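Local coordinates for fusolin (Unidentified entomopoxvirus, PDB 4OW5), which probably binds and oxidatively cleaves chitin as a metal-dependent lytic polysaccharide monooxygenase, enhances viral virulence and crystallises in vivo into spindles, at residues A[36-41]-A[58-63]; A[29-34]-A[116-121]; A[2-7]-A[225-230]. All coordinates share one frame; numbering follows the deposited sequence.

Interaction 1 (A[36-41]-A[58-63]); sequences AAYQNV and AAQYMF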
ATOM      1  N   ALA A  36      15.022  -3.533  15.786  1.00 12.33           N
ATOM      2  CA  ALA A  36      14.030  -3.529  16.877  1.00 13.19           C
ATOM      3  C   ALA A  36      13.843  -4.916  17.476  1.00 13.74           C
ATOM      4  O   ALA A  36      13.704  -5.016  18.682  1.00 12.42           O
ATOM      5  CB  ALA A  36      12.682  -3.030  16.368  1.00 14.78           C
ATOM      6  N   ALA A  37      13.786  -5.962  16.645  1.00 10.34           N
ATOM      7  CA  ALA A  37      13.635  -7.359  17.121  1.00 11.33           C
ATOM      8  C   ALA A  37      14.814  -7.718  18.020  1.00 15.01           C
ATOM      9  O   ALA A  37      14.628  -8.220  19.126  1.00 14.63           O
ATOM     10  CB  ALA A  37      13.562  -8.312  15.930  1.00 13.76           C
ATOM     11  N   TYR A  38      16.041  -7.404  17.548  1.00 13.31           N
ATOM     12  CA  TYR A  38      17.267  -7.647  18.294  1.00 12.87           C
ATOM     13  C   TYR A  38      17.225  -6.915  19.653  1.00 14.98           C
ATOM     14  O   TYR A  38      17.419  -7.521  20.712  1.00 13.20           O
ATOM     15  CB  TYR A  38      18.481  -7.188  17.473  1.00 12.14           C
ATOM     16  CG  TYR A  38      19.813  -7.463  18.138  1.00 12.43           C
ATOM     17  CD1 TYR A  38      20.260  -6.682  19.200  1.00 13.63           C
ATOM     18  CD2 TYR A  38      20.626  -8.503  17.704  1.00 12.68           C
ATOM     19  CE1 TYR A  38      21.495  -6.925  19.803  1.00 11.59           C
ATOM     20  CE2 TYR A  38      21.848  -8.760  18.302  1.00 14.06           C
ATOM     21  CZ  TYR A  38      22.303  -7.937  19.320  1.00 17.24           C
ATOM     22  OH  TYR A  38      23.507  -8.210  19.890  1.00 19.41           O
ATOM     23  N   GLN A  39      16.959  -5.636  19.596  1.00 12.64           N
ATOM     24  CA  GLN A  39      16.945  -4.769  20.780  1.00 13.05           C
ATOM     25  C   GLN A  39      15.833  -5.107  21.761  1.00 16.75           C
ATOM     26  O   GLN A  39      16.036  -4.938  22.966  1.00 14.73           O
ATOM     27  CB  GLN A  39      16.918  -3.298  20.377  1.00 14.38           C
ATOM     28  CG  GLN A  39      18.291  -2.939  19.777  1.00 17.96           C
ATOM     29  CD  GLN A  39      18.455  -1.538  19.250  1.00 25.49           C
ATOM     30  OE1 GLN A  39      17.517  -0.746  19.179  1.00 20.66           O
ATOM     31  NE2 GLN A  39      19.684  -1.193  18.900  1.00 23.56           N
ATOM     32  N   ASN A  40      14.723  -5.669  21.310  1.00 14.59           N
ATOM     33  CA  ASN A  40      13.699  -6.071  22.252  1.00 14.36           C
ATOM     34  C   ASN A  40      14.214  -7.209  23.130  1.00 18.40           C
ATOM     35  O   ASN A  40      14.038  -7.184  24.353  1.00 17.39           O
ATOM     36  CB  ASN A  40      12.400  -6.515  21.550  1.00 12.13           C
ATOM     37  CG  ASN A  40      11.254  -5.571  21.788  1.00 23.72           C
ATOM     38  OD1 ASN A  40      11.440  -4.366  21.944  1.00 20.00           O
ATOM     39  ND2 ASN A  40      10.063  -6.093  21.953  1.00 19.12           N
ATOM     40  N   VAL A  41      14.872  -8.183  22.518  1.00 12.18           N
ATOM     41  CA  VAL A  41      15.403  -9.321  23.280  1.00 11.41           C
ATOM     42  C   VAL A  41      16.561  -8.847  24.160  1.00 13.74           C
ATOM     43  O   VAL A  41      16.605  -9.192  25.331  1.00 14.32           O
ATOM     44  CB  VAL A  41      15.810 -10.470  22.362  1.00 14.53           C
ATOM     45  CG1 VAL A  41      16.519 -11.563  23.165  1.00 15.13           C
ATOM     46  CG2 VAL A  41      14.577 -11.025  21.648  1.00 14.22           C
ATOM     47  N   ALA A  58      21.698 -13.572  23.981  1.00 12.77           N
ATOM     48  CA  ALA A  58      20.293 -13.943  23.791  1.00 11.88           C
ATOM     49  C   ALA A  58      19.773 -13.403  22.472  1.00 15.02           C
ATOM     50  O   ALA A  58      19.183 -14.166  21.703  1.00 15.38           O
ATOM     51  CB  ALA A  58      19.450 -13.435  24.952  1.00 12.41           C
ATOM     52  N   ALA A  59      20.041 -12.135  22.179  1.00 11.34           N
ATOM     53  CA  ALA A  59      19.588 -11.484  20.935  1.00 12.84           C
ATOM     54  C   ALA A  59      20.338 -12.041  19.711  1.00 15.03           C
ATOM     55  O   ALA A  59      19.727 -12.238  18.656  1.00 13.52           O
ATOM     56  CB  ALA A  59      19.767  -9.981  21.024  1.00 13.49           C
ATOM     57  N   GLN A  60      21.636 -12.319  19.851  1.00 11.21           N
ATOM     58  CA  GLN A  60      22.411 -12.873  18.728  1.00 11.26           C
ATOM     59  C   GLN A  60      21.993 -14.313  18.467  1.00 13.51           C
ATOM     60  O   GLN A  60      21.944 -14.703  17.301  1.00 13.89           O
ATOM     61  CB  GLN A  60      23.928 -12.775  18.942  1.00 11.98           C
ATOM     62  CG  GLN A  60      24.388 -11.345  18.892  1.00 16.50           C
ATOM     63  CD  GLN A  60      25.809 -11.125  19.310  1.00 24.05           C
ATOM     64  OE1 GLN A  60      26.514 -12.042  19.700  1.00 15.86           O
ATOM     65  NE2 GLN A  60      26.244  -9.875  19.238  1.00 16.26           N
ATOM     66  N   TYR A  61      21.628 -15.071  19.519  1.00 11.46           N
ATOM     67  CA  TYR A  61      21.140 -16.449  19.379  1.00 12.08           C
ATOM     68  C   TYR A  61      19.861 -16.474  18.540  1.00 15.45           C
ATOM     69  O   TYR A  61      19.669 -17.365  17.709  1.00 14.65           O
ATOM     70  CB  TYR A  61      20.892 -17.085  20.749  1.00 11.91           C
ATOM     71  CG  TYR A  61      20.330 -18.487  20.710  1.00 12.52           C
ATOM     72  CD1 TYR A  61      18.957 -18.706  20.714  1.00 13.91           C
ATOM     73  CD2 TYR A  61      21.160 -19.592  20.846  1.00 13.52           C
ATOM     74  CE1 TYR A  61      18.431 -19.987  20.744  1.00 14.33           C
ATOM     75  CE2 TYR A  61      20.646 -20.888  20.863  1.00 14.82           C
ATOM     76  CZ  TYR A  61      19.277 -21.081  20.854  1.00 18.04           C
ATOM     77  OH  TYR A  61      18.762 -22.348  20.927  1.00 21.03           O
ATOM     78  N   MET A  62      18.990 -15.498  18.748  1.00 10.59           N
ATOM     79  CA  MET A  62      17.752 -15.398  17.960  1.00  9.79           C
ATOM     80  C   MET A  62      18.069 -15.274  16.442  1.00 14.00           C
ATOM     81  O   MET A  62      17.403 -15.896  15.611  1.00 15.28           O
ATOM     82  CB  MET A  62      16.934 -14.200  18.476  1.00 10.78           C
ATOM     83  CG  MET A  62      15.792 -13.825  17.598  1.00 12.32           C
ATOM     84  SD  MET A  62      14.791 -12.420  18.186  1.00 14.95           S
ATOM     85  CE  MET A  62      16.008 -11.250  18.462  1.00 13.17           C
ATOM     86  N   PHE A  63      19.064 -14.472  16.077  1.00 10.45           N
ATOM     87  CA  PHE A  63      19.438 -14.302  14.661  1.00 12.12           C
ATOM     88  C   PHE A  63      20.231 -15.499  14.085  1.00 15.29           C
ATOM     89  O   PHE A  63      19.989 -15.933  12.939  1.00 15.60           O
ATOM     90  CB  PHE A  63      20.291 -13.026  14.487  1.00 14.43           C
ATOM     91  CG  PHE A  63      19.538 -11.732  14.373  1.00 15.91           C
ATOM     92  CD1 PHE A  63      18.551 -11.400  15.278  1.00 22.09           C
ATOM     93  CD2 PHE A  63      19.920 -10.778  13.456  1.00 19.67           C
ATOM     94  CE1 PHE A  63      17.874 -10.182  15.181  1.00 22.61           C
ATOM     95  CE2 PHE A  63      19.304  -9.539  13.412  1.00 22.30           C
ATOM     96  CZ  PHE A  63      18.245  -9.273  14.232  1.00 20.48           C
TER
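The helical hairpin of helices 32-47 and 52-64, consecutive helices in the N-terminal part of the lytic polysaccharide monooxygenase domain, is joined here by Tyr38 and Ala59. The axes of the two short segments approach to 8.5 Å with their N-to-C directions at 139°, and the CA atoms of Tyr38 and Ala59 are 5.2 Å apart. With CG anti to its backbone N (chi1 -177°), Tyr38 lays its ring against the opposing helix. Ala59 CB then stands 3.5 Å from the ring centroid, almost on the ring normal, which identifies a CH-pi contact over the middle of one face. The same ring turns its edge to the face of Phe63 in a T-shaped stack, with centroids 5.7 Å apart and planes at 84°.

Gln60 runs alongside Tyr38 in the same direction, and its NE2 gives a weak hydrogen bond, 3.3 Å long, to Tyr38 OH. The stronger polar partner of that hydroxyl is the carbonyl of Pro24. The two methyls of Val41 touch different residues: CG1 lies 3.7 Å from Ala59 N, against the backbone, while CG2 meets Met62 CE at a tight 3.5 Å. A bend at the end of the Met62 chain also carries CE to 3.4 Å from Ala37 O.

The seam therefore coheres mainly through aromatic and aliphatic contacts between buried groups. Its one polar bond across the helices is weak, and the Tyr38 hydroxyl ties the hairpin to the Pro24 loop as well.

Interaction 2 (A[29-34]-A[116-121]); sequences IPDPMC and SWTPTV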
ATOM      1  N   ILE A  29      22.782  -2.898  13.182  1.00 17.71           N
ATOM      2  CA  ILE A  29      21.786  -3.542  12.317  1.00 16.16           C
ATOM      3  C   ILE A  29      21.108  -2.462  11.450  1.00 21.45           C
ATOM      4  O   ILE A  29      20.524  -1.526  11.991  1.00 21.37           O
ATOM      5  CB  ILE A  29      20.763  -4.350  13.140  1.00 16.77           C
ATOM      6  CG1 ILE A  29      21.477  -5.463  13.932  1.00 16.47           C
ATOM      7  CG2 ILE A  29      19.688  -4.939  12.220  1.00 16.72           C
ATOM      8  CD1 ILE A  29      20.689  -5.999  15.092  1.00 20.34           C
ATOM      9  N   PRO A  30      21.144  -2.586  10.118  1.00 20.37           N
ATOM     10  CA  PRO A  30      20.578  -1.525   9.265  1.00 20.60           C
ATOM     11  C   PRO A  30      19.045  -1.538   9.106  1.00 21.79           C
ATOM     12  O   PRO A  30      18.445  -0.474   9.067  1.00 22.45           O
ATOM     13  CB  PRO A  30      21.255  -1.784   7.928  1.00 24.00           C
ATOM     14  CG  PRO A  30      21.531  -3.170   7.915  1.00 29.01           C
ATOM     15  CD  PRO A  30      21.860  -3.585   9.303  1.00 23.72           C
ATOM     16  N   ASP A  31      18.413  -2.702   8.993  1.00 18.22           N
ATOM     17  CA  ASP A  31      16.961  -2.741   8.822  1.00 17.16           C
ATOM     18  C   ASP A  31      16.303  -2.379  10.176  1.00 19.01           C
ATOM     19  O   ASP A  31      16.689  -2.945  11.196  1.00 15.27           O
ATOM     20  CB  ASP A  31      16.494  -4.100   8.312  1.00 17.84           C
ATOM     21  CG  ASP A  31      15.002  -4.153   8.114  1.00 28.89           C
ATOM     22  OD1 ASP A  31      14.536  -3.710   7.050  1.00 30.88           O
ATOM     23  OD2 ASP A  31      14.292  -4.533   9.068  1.00 28.12           O
ATOM     24  N   PRO A  32      15.422  -1.358  10.227  1.00 19.06           N
ATOM     25  CA  PRO A  32      14.847  -0.954  11.524  1.00 17.55           C
ATOM     26  C   PRO A  32      14.095  -2.066  12.262  1.00 16.56           C
ATOM     27  O   PRO A  32      14.113  -2.087  13.485  1.00 13.56           O
ATOM     28  CB  PRO A  32      13.882   0.178  11.162  1.00 20.43           C
ATOM     29  CG  PRO A  32      14.264   0.619   9.807  1.00 26.86           C
ATOM     30  CD  PRO A  32      14.955  -0.495   9.123  1.00 22.20           C
ATOM     31  N   MET A  33      13.401  -2.966  11.539  1.00 13.23           N
ATOM     32  CA  MET A  33      12.642  -4.011  12.204  1.00 11.60           C
ATOM     33  C   MET A  33      13.554  -5.124  12.663  1.00 14.21           C
ATOM     34  O   MET A  33      13.362  -5.568  13.782  1.00 13.08           O
ATOM     35  CB  MET A  33      11.481  -4.509  11.343  1.00 13.54           C
ATOM     36  CG  MET A  33      10.386  -3.480  11.165  1.00 15.44           C
ATOM     37  SD  MET A  33       9.773  -2.743  12.707  1.00 17.96           S
ATOM     38  CE  MET A  33       9.161  -4.157  13.519  1.00 15.89           C
ATOM     39  N   CYS A  34      14.594  -5.523  11.905  1.00 12.15           N
ATOM     40  CA  CYS A  34      15.574  -6.468  12.435  1.00 12.98           C
ATOM     41  C   CYS A  34      16.268  -5.848  13.666  1.00 13.89           C
ATOM     42  O   CYS A  34      16.476  -6.529  14.667  1.00 13.25           O
ATOM     43  CB  CYS A  34      16.594  -6.882  11.381  1.00 14.11           C
ATOM     44  SG  CYS A  34      15.855  -7.705   9.944  1.00 18.07           S
ATOM     45  N   SER A 116       7.034  -2.134  10.433  1.00 10.95           N
ATOM     46  CA  SER A 116       7.301  -2.041   8.997  1.00 12.15           C
ATOM     47  C   SER A 116       8.285  -3.108   8.503  1.00 14.67           C
ATOM     48  O   SER A 116       9.314  -2.773   7.908  1.00 13.61           O
ATOM     49  CB  SER A 116       7.827  -0.645   8.665  1.00 14.28           C
ATOM     50  OG  SER A 116       8.937  -0.284   9.472  1.00 17.02           O
ATOM     51  N   TRP A 117       7.953  -4.401   8.707  1.00 13.24           N
ATOM     52  CA  TRP A 117       8.820  -5.503   8.284  1.00 12.05           C
ATOM     53  C   TRP A 117       9.060  -5.416   6.789  1.00 14.51           C
ATOM     54  O   TRP A 117       8.121  -5.111   6.071  1.00 13.48           O
ATOM     55  CB  TRP A 117       8.222  -6.864   8.648  1.00 10.43           C
ATOM     56  CG  TRP A 117       8.273  -7.144  10.118  1.00 10.10           C
ATOM     57  CD1 TRP A 117       7.275  -6.972  11.034  1.00 12.27           C
ATOM     58  CD2 TRP A 117       9.418  -7.570  10.851  1.00  9.85           C
ATOM     59  NE1 TRP A 117       7.701  -7.398  12.272  1.00 11.20           N
ATOM     60  CE2 TRP A 117       9.037  -7.670  12.206  1.00 11.86           C
ATOM     61  CE3 TRP A 117      10.734  -7.904  10.488  1.00 10.95           C
ATOM     62  CZ2 TRP A 117       9.918  -8.085  13.190  1.00 11.64           C
ATOM     63  CZ3 TRP A 117      11.610  -8.314  11.474  1.00 11.30           C
ATOM     64  CH2 TRP A 117      11.198  -8.415  12.796  1.00 11.75           C
ATOM     65  N   THR A 118      10.308  -5.621   6.327  1.00 10.76           N
ATOM     66  CA  THR A 118      10.636  -5.483   4.914  1.00 10.77           C
ATOM     67  C   THR A 118      10.087  -6.691   4.168  1.00 13.98           C
ATOM     68  O   THR A 118      10.485  -7.819   4.475  1.00 11.20           O
ATOM     69  CB  THR A 118      12.133  -5.330   4.673  1.00 19.11           C
ATOM     70  OG1 THR A 118      12.589  -4.190   5.380  1.00 18.74           O
ATOM     71  CG2 THR A 118      12.485  -5.186   3.160  1.00 17.95           C
ATOM     72  N   PRO A 119       9.219  -6.474   3.160  1.00 10.82           N
ATOM     73  CA  PRO A 119       8.687  -7.614   2.425  1.00 11.30           C
ATOM     74  C   PRO A 119       9.410  -7.919   1.154  1.00 12.29           C
ATOM     75  O   PRO A 119      10.081  -7.078   0.586  1.00 12.19           O
ATOM     76  CB  PRO A 119       7.279  -7.137   2.092  1.00 13.08           C
ATOM     77  CG  PRO A 119       7.509  -5.648   1.753  1.00 16.96           C
ATOM     78  CD  PRO A 119       8.592  -5.208   2.717  1.00 13.61           C
ATOM     79  N   THR A 120       9.177  -9.115   0.655  1.00 10.70           N
ATOM     80  CA  THR A 120       9.491  -9.503  -0.699  1.00 10.06           C
ATOM     81  C   THR A 120       8.445  -8.792  -1.560  1.00 14.40           C
ATOM     82  O   THR A 120       7.248  -8.959  -1.309  1.00 13.04           O
ATOM     83  CB  THR A 120       9.416 -11.025  -0.876  1.00 14.53           C
ATOM     84  OG1 THR A 120      10.504 -11.630  -0.167  1.00 15.65           O
ATOM     85  CG2 THR A 120       9.402 -11.437  -2.376  1.00 13.39           C
ATOM     86  N   VAL A 121       8.871  -8.046  -2.567  1.00 12.25           N
ATOM     87  CA  VAL A 121       7.973  -7.285  -3.435  1.00 13.44           C
ATOM     88  C   VAL A 121       7.765  -8.019  -4.736  1.00 15.27           C
ATOM     89  O   VAL A 121       8.684  -8.100  -5.537  1.00 14.18           O
ATOM     90  CB  VAL A 121       8.538  -5.875  -3.693  1.00 17.55           C
ATOM     91  CG1 VAL A 121       7.656  -5.106  -4.670  1.00 17.79           C
ATOM     92  CG2 VAL A 121       8.720  -5.111  -2.370  1.00 17.64           C
TER
HETATM   93  O   HOH W   1      12.688  -6.319   7.950  1.00 16.12           O
HETATM   94  O   HOH W   2      12.113  -2.621   8.336  1.00 21.34           O
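Met33 lies roughly perpendicular to Trp117 where the capped N-terminus of helix 32-47 meets the loop leading to strand 120-123. Met33 CB lies over one face of the indole, 3.7 Å from the centroid of its six-membered ring, a CH-pi contact. The thioether bends at chi2 (-51°) and again at chi3, which brings the methyl CE to 3.8 Å from Trp117 NE1. Met33 SD, 5.0 Å from the centroid of the five-membered ring of Trp117, makes the Met-aromatic contact. The N-H of that indole nitrogen is bonded to Val113 O, and Arg10 adds a cation-pi contact to the same side chain.

Beside this apolar crossing, Asp31 and Thr118 run alongside each other, pointing opposite ways. Thr118 OG1 donates to Asp31 OD1 over 2.6 Å, arriving on the syn side and 25° out of the carboxylate plane. The other oxygen is the N-cap acceptor: Asp31 OD2 uses its anti lone pair for Cys34 N at 3.0 Å, with an N-H...O angle of 163°, and takes a weak bond from Met33 N. One aspartate thus caps the helix and ties it to the loop. A water extends the link, donating to Asp31 OD2 at 2.6 Å and accepting from Thr118 N at 3.0 Å.

Interaction 3 (A[2-7]-A[225-230]); sequences GYITFP and FYNCAD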
ATOM      1  N   GLY A   2      16.199 -25.768   8.888  1.00 10.35           N
ATOM      2  CA  GLY A   2      16.053 -25.009   7.660  1.00 10.36           C
ATOM      3  C   GLY A   2      15.189 -23.793   7.815  1.00 12.90           C
ATOM      4  O   GLY A   2      14.712 -23.488   8.910  1.00 12.51           O
ATOM      5  N   TYR A   3      15.030 -23.083   6.711  1.00 10.08           N
ATOM      6  CA  TYR A   3      14.292 -21.837   6.636  1.00  9.92           C
ATOM      7  C   TYR A   3      13.791 -21.594   5.199  1.00 11.81           C
ATOM      8  O   TYR A   3      14.290 -22.195   4.245  1.00  9.35           O
ATOM      9  CB  TYR A   3      15.152 -20.646   7.120  1.00  9.89           C
ATOM     10  CG  TYR A   3      16.573 -20.645   6.597  1.00 13.92           C
ATOM     11  CD1 TYR A   3      16.842 -20.423   5.252  1.00 16.15           C
ATOM     12  CD2 TYR A   3      17.646 -20.983   7.427  1.00 15.42           C
ATOM     13  CE1 TYR A   3      18.119 -20.586   4.734  1.00 16.04           C
ATOM     14  CE2 TYR A   3      18.948 -21.066   6.928  1.00 16.76           C
ATOM     15  CZ  TYR A   3      19.171 -20.890   5.575  1.00 22.42           C
ATOM     16  OH  TYR A   3      20.417 -20.933   5.016  1.00 20.73           O
ATOM     17  N   ILE A   4      12.789 -20.734   5.076  1.00 10.57           N
ATOM     18  CA  ILE A   4      12.235 -20.337   3.779  1.00 11.11           C
ATOM     19  C   ILE A   4      13.255 -19.419   3.132  1.00 14.45           C
ATOM     20  O   ILE A   4      13.652 -18.451   3.780  1.00 13.90           O
ATOM     21  CB  ILE A   4      10.863 -19.617   3.810  1.00 14.14           C
ATOM     22  CG1 ILE A   4       9.880 -20.135   4.876  1.00 15.61           C
ATOM     23  CG2 ILE A   4      10.223 -19.646   2.414  1.00 14.21           C
ATOM     24  CD1 ILE A   4       8.784 -19.030   5.205  1.00 17.39           C
ATOM     25  N   THR A   5      13.672 -19.712   1.882  1.00 11.40           N
ATOM     26  CA  THR A   5      14.577 -18.845   1.126  1.00 10.54           C
ATOM     27  C   THR A   5      13.797 -18.072   0.095  1.00 13.34           C
ATOM     28  O   THR A   5      14.236 -16.997  -0.281  1.00 13.22           O
ATOM     29  CB  THR A   5      15.744 -19.569   0.525  1.00 18.59           C
ATOM     30  OG1 THR A   5      15.280 -20.741  -0.128  1.00 16.04           O
ATOM     31  CG2 THR A   5      16.805 -19.864   1.561  1.00 15.80           C
ATOM     32  N   PHE A   6      12.667 -18.571  -0.363  1.00  8.47           N
ATOM     33  CA  PHE A   6      11.839 -17.775  -1.290  1.00  8.45           C
ATOM     34  C   PHE A   6      10.367 -18.041  -1.050  1.00 13.09           C
ATOM     35  O   PHE A   6       9.957 -19.173  -1.279  1.00 13.69           O
ATOM     36  CB  PHE A   6      12.162 -18.020  -2.773  1.00  9.77           C
ATOM     37  CG  PHE A   6      11.433 -16.995  -3.609  1.00 11.81           C
ATOM     38  CD1 PHE A   6      11.783 -15.659  -3.542  1.00 13.55           C
ATOM     39  CD2 PHE A   6      10.303 -17.341  -4.340  1.00 14.85           C
ATOM     40  CE1 PHE A   6      11.009 -14.687  -4.145  1.00 14.21           C
ATOM     41  CE2 PHE A   6       9.576 -16.368  -5.039  1.00 17.34           C
ATOM     42  CZ  PHE A   6       9.950 -15.042  -4.943  1.00 15.67           C
ATOM     43  N   PRO A   7       9.548 -17.036  -0.643  1.00 10.62           N
ATOM     44  CA  PRO A   7       9.935 -15.657  -0.240  1.00 12.08           C
ATOM     45  C   PRO A   7      10.761 -15.743   1.038  1.00 14.01           C
ATOM     46  O   PRO A   7      10.411 -16.526   1.913  1.00 15.28           O
ATOM     47  CB  PRO A   7       8.594 -14.934  -0.006  1.00 13.57           C
ATOM     48  CG  PRO A   7       7.521 -15.889  -0.298  1.00 18.58           C
ATOM     49  CD  PRO A   7       8.117 -17.281  -0.423  1.00 13.41           C
ATOM     50  N   PHE A 225       9.302 -26.913  12.166  1.00 11.15           N
ATOM     51  CA  PHE A 225       9.903 -25.616  11.904  1.00 10.37           C
ATOM     52  C   PHE A 225       8.791 -24.673  11.402  1.00 13.84           C
ATOM     53  O   PHE A 225       7.981 -25.043  10.536  1.00 12.94           O
ATOM     54  CB  PHE A 225      11.049 -25.716  10.912  1.00 11.39           C
ATOM     55  CG  PHE A 225      12.115 -26.660  11.390  1.00 12.85           C
ATOM     56  CD1 PHE A 225      11.978 -28.025  11.221  1.00 13.75           C
ATOM     57  CD2 PHE A 225      13.227 -26.189  12.075  1.00 13.78           C
ATOM     58  CE1 PHE A 225      12.920 -28.908  11.754  1.00 14.30           C
ATOM     59  CE2 PHE A 225      14.118 -27.071  12.665  1.00 16.49           C
ATOM     60  CZ  PHE A 225      13.951 -28.424  12.522  1.00 13.29           C
ATOM     61  N   TYR A 226       8.731 -23.499  11.985  1.00  8.82           N
ATOM     62  CA  TYR A 226       7.716 -22.496  11.703  1.00  8.48           C
ATOM     63  C   TYR A 226       8.376 -21.176  11.321  1.00 11.99           C
ATOM     64  O   TYR A 226       9.160 -20.635  12.101  1.00 11.45           O
ATOM     65  CB  TYR A 226       6.813 -22.306  12.918  1.00  9.86           C
ATOM     66  CG  TYR A 226       6.130 -23.573  13.400  1.00 12.07           C
ATOM     67  CD1 TYR A 226       4.792 -23.817  13.122  1.00 14.98           C
ATOM     68  CD2 TYR A 226       6.819 -24.515  14.154  1.00 11.64           C
ATOM     69  CE1 TYR A 226       4.153 -24.971  13.584  1.00 15.43           C
ATOM     70  CE2 TYR A 226       6.193 -25.675  14.621  1.00 13.08           C
ATOM     71  CZ  TYR A 226       4.865 -25.913  14.306  1.00 18.87           C
ATOM     72  OH  TYR A 226       4.300 -27.105  14.665  1.00 19.01           O
ATOM     73  N   ASN A 227       8.068 -20.646  10.146  1.00  9.29           N
ATOM     74  CA  ASN A 227       8.639 -19.369   9.683  1.00  9.21           C
ATOM     75  C   ASN A 227       7.597 -18.447   9.083  1.00 13.34           C
ATOM     76  O   ASN A 227       6.785 -18.888   8.261  1.00 12.78           O
ATOM     77  CB  ASN A 227       9.673 -19.600   8.582  1.00 11.23           C
ATOM     78  CG  ASN A 227      10.999 -20.224   8.900  1.00 17.22           C
ATOM     79  OD1 ASN A 227      11.844 -20.229   8.033  1.00 15.57           O
ATOM     80  ND2 ASN A 227      11.303 -20.632  10.112  1.00 11.57           N
ATOM     81  N   CYS A 228       7.708 -17.142   9.406  1.00 10.62           N
ATOM     82  CA  CYS A 228       6.952 -16.057   8.811  1.00 10.70           C
ATOM     83  C   CYS A 228       7.729 -15.489   7.658  1.00 13.87           C
ATOM     84  O   CYS A 228       8.933 -15.302   7.778  1.00 13.90           O
ATOM     85  CB  CYS A 228       6.665 -14.961   9.843  1.00 12.69           C
ATOM     86  SG  CYS A 228       5.537 -15.479  11.142  1.00 17.78           S
ATOM     87  N   ALA A 229       7.052 -15.181   6.556  1.00 11.19           N
ATOM     88  CA  ALA A 229       7.640 -14.495   5.406  1.00 11.62           C
ATOM     89  C   ALA A 229       6.738 -13.301   5.065  1.00 14.01           C
ATOM     90  O   ALA A 229       5.534 -13.471   4.897  1.00 12.46           O
ATOM     91  CB  ALA A 229       7.763 -15.421   4.234  1.00 11.35           C
ATOM     92  N   ASP A 230       7.324 -12.123   4.979  1.00  8.74           N
ATOM     93  CA  ASP A 230       6.627 -10.868   4.661  1.00  9.10           C
ATOM     94  C   ASP A 230       6.619 -10.653   3.143  1.00 12.87           C
ATOM     95  O   ASP A 230       7.648 -10.785   2.478  1.00 14.74           O
ATOM     96  CB  ASP A 230       7.296  -9.699   5.371  1.00 10.44           C
ATOM     97  CG  ASP A 230       7.338  -9.898   6.879  1.00 18.63           C
ATOM     98  OD1 ASP A 230       6.241  -9.901   7.511  1.00 17.31           O
ATOM     99  OD2 ASP A 230       8.463 -10.068   7.434  1.00 13.97           O
TER
HETATM  100  O   HOH W   3      13.946 -21.913  10.987  1.00  8.88           O
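Asn227 and Ile4 meet between the two sheets of the fibronectin type III-like beta-sandwich that forms the core of the domain. Strand 2-6 belongs to one sheet and strand 223-234 to the other. The axes of the two segments are 7.3 Å apart at closest approach and no backbone-to-backbone bond joins them, so the contact is made by side chains, one of which reaches the backbone N-H of Ile4.

Asn227 places CG anti to its carbonyl carbon (chi1 -71°), which carries the amide across to the first strand. Its OD1 accepts from Ile4 N at 3.1 Å, with an N-H...O angle of 157°, and also from Gln11 NE2, so two donors grip one oxygen. The other end of the amide is held too: ND2 donates to Tyr226 O at 2.9 Å, approaching above that carbonyl's plane. These bonds fix the rotation of the amide.

The Ile4 side chain lies antiparallel to that of Asn227. Its chi1 of -37° is somewhat displaced from the staggered value, with CG1 still anti to the carbonyl carbon, and the extended end puts CD1 at 3.5 Å from Asn227 CB and 3.9 Å from Ala229 CB. Pro7, which follows a cis peptide bond, completes the apolar patch with CB 4.3 Å from Ala229 CB. Thr5 and Phe6 form a classic beta bulge opposite Glu137. Near the N-terminal end, a water donates to Gly2 O at 2.7 Å and accepts from Asn227 ND2 at 3.1 Å.

In the fold
Interactions 1 and 2 share helix 32-47, their centres 14 Å apart, and they touch: Phe63 CZ lies 3.3 Å from Cys34 O. Interaction 2 leads through strand 120-123 to strand 223-234, its neighbour in the sheet and one side of interaction 3; Thr120 N and Asp230 O, 2.9 Å apart, probably form a hydrogen bond. Interactions 1 and 3 do not touch, their nearest atoms about 8 Å apart. Interaction 3 is next to the metal site: the Phe225 side chain is about 4 Å from that of His1 and about 5 Å from that of His144, which bind copper or zinc in this protein, though none is bound to this chain. All three contacts also adjoin the second subunit.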